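Local coordinates for protein inositol 2-dehydrogenase/D-chiro-inositol 3-dehydrogenase (Lactobacillus casei, PDB 4MIY) that oxidises myo-inositol and D-chiro-inositol to their keto derivatives, using NAD as the hydride acceptor, at residues Asn166-Thr171 against Ala317-Gln321. Sequence-based numbering, arbitrary orientation.
Sequences NEMAIT and ANRSQ
Asn166 O takes two N-H groups from opposite faces of its carbonyl plane: Gln321 NE2 at 2.9 Å, reaching across from helix 304-323, and Ala169 N at 3.3 Å, three residues on in its own segment. The Gln321 bond is fairly straight at hydrogen (154°), yet the donor stands well above the carbonyl plane. Beyond CG the Gln321 chain runs extended (chi2 -179°), which carries its amide across to Asn166. There the amide lies nearly parallel to that of Asn166, the planes 13° apart, with Asn166 ND2 3.7 Å from Gln321 CD. Further bonds fix both groups: Gln321 NE2 also bonds Gln212 OE1, while Asn166 bonds His209 N through OD1 and Tyr196 OH through ND2. All this lies in the C-terminal alpha/beta domain of this Gfo/Idh/MocA-family enzyme, where helices 168-185 and 304-323 meet beside strand 189-195 of the mixed sheet. One turn back on helix 304-323, Asn318 ND2 donates to Gln321 OE1 at 2.9 Å, so both ends of the Gln321 amide are engaged and its rotation is set. The opposite face of the Gln321 amide rests on Ile170 CG1, sandwiching the group between this branch and the Asn166 amide; CG1 is 3.4 Å from Asn318 ND2, and CG2 packs on Ala317 CB at 3.7 Å. Ile194 of strand 189-195 touches both Ile170 and Gln321.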
# COMPACT_ATOMS: atom_id res chain seq x y z
N ASN A 166 33.15 13.55 2.23
CA ASN A 166 33.01 12.44 1.33
C ASN A 166 33.24 11.11 2.03
O ASN A 166 32.59 10.16 1.75
CB ASN A 166 33.92 12.55 0.12
CG ASN A 166 33.47 11.71 -1.03
OD1 ASN A 166 32.33 11.80 -1.41
ND2 ASN A 166 34.33 10.90 -1.56
N GLU A 167 34.20 11.09 2.94
CA GLU A 167 34.54 9.88 3.63
C GLU A 167 33.46 9.46 4.61
O GLU A 167 33.27 8.30 4.85
CB GLU A 167 35.88 10.09 4.30
CG GLU A 167 37.04 10.30 3.31
CD GLU A 167 37.19 11.74 2.66
OE1 GLU A 167 36.60 12.74 3.07
OE2 GLU A 167 37.93 11.83 1.68
N MET A 168 32.76 10.41 5.16
CA MET A 168 31.66 10.14 6.07
C MET A 168 30.47 9.47 5.41
O MET A 168 29.69 8.86 6.07
CB MET A 168 31.24 11.41 6.77
CG MET A 168 32.21 11.80 7.87
SD MET A 168 32.22 13.50 8.36
CE MET A 168 30.68 13.67 9.14
N ALA A 169 30.38 9.58 4.10
CA ALA A 169 29.38 8.82 3.39
C ALA A 169 29.57 7.35 3.65
O ALA A 169 28.65 6.61 3.66
CB ALA A 169 29.43 9.10 1.91
N ILE A 170 30.82 6.95 3.85
CA ILE A 170 31.12 5.59 4.25
C ILE A 170 31.07 5.43 5.78
O ILE A 170 30.32 4.66 6.28
CB ILE A 170 32.52 5.12 3.73
CG1 ILE A 170 32.69 5.36 2.24
CG2 ILE A 170 32.78 3.67 4.07
CD1 ILE A 170 31.63 4.83 1.38
N THR A 171 31.85 6.20 6.49
CA THR A 171 32.06 5.91 7.87
C THR A 171 30.87 6.22 8.79
O THR A 171 30.76 5.64 9.83
CB THR A 171 33.34 6.62 8.41
OG1 THR A 171 33.20 8.02 8.26
CG2 THR A 171 34.51 6.18 7.68
N ALA A 317 36.16 0.65 1.00
CA ALA A 317 35.28 1.58 0.37
C ALA A 317 35.90 2.96 0.24
O ALA A 317 35.75 3.61 -0.75
CB ALA A 317 34.00 1.65 1.17
N ASN A 318 36.58 3.40 1.29
CA ASN A 318 37.32 4.66 1.20
C ASN A 318 38.40 4.61 0.08
O ASN A 318 38.59 5.56 -0.63
CB ASN A 318 37.87 5.09 2.55
CG ASN A 318 36.80 5.56 3.52
OD1 ASN A 318 36.85 5.27 4.70
ND2 ASN A 318 35.85 6.33 3.03
N ARG A 319 39.00 3.47 -0.11
CA ARG A 319 39.95 3.32 -1.18
C ARG A 319 39.24 3.43 -2.52
O ARG A 319 39.68 4.13 -3.38
CB ARG A 319 40.66 1.99 -1.04
CG ARG A 319 41.66 1.69 -2.10
CD ARG A 319 42.63 0.56 -1.70
NE ARG A 319 43.06 0.61 -0.32
CZ ARG A 319 44.18 1.20 0.09
NH1 ARG A 319 45.00 1.77 -0.77
NH2 ARG A 319 44.51 1.18 1.37
N SER A 320 38.10 2.76 -2.64
CA SER A 320 37.34 2.78 -3.86
C SER A 320 36.85 4.17 -4.22
O SER A 320 36.75 4.49 -5.35
CB SER A 320 36.15 1.82 -3.78
OG SER A 320 35.50 1.71 -5.02
N GLN A 321 36.56 4.98 -3.22
CA GLN A 321 36.09 6.34 -3.47
C GLN A 321 37.07 7.20 -4.26
O GLN A 321 36.70 8.16 -4.84
CB GLN A 321 35.77 7.05 -2.17
CG GLN A 321 34.44 6.69 -1.51
CD GLN A 321 34.20 7.46 -0.24
OE1 GLN A 321 35.07 7.59 0.57
NE2 GLN A 321 33.02 7.98 -0.09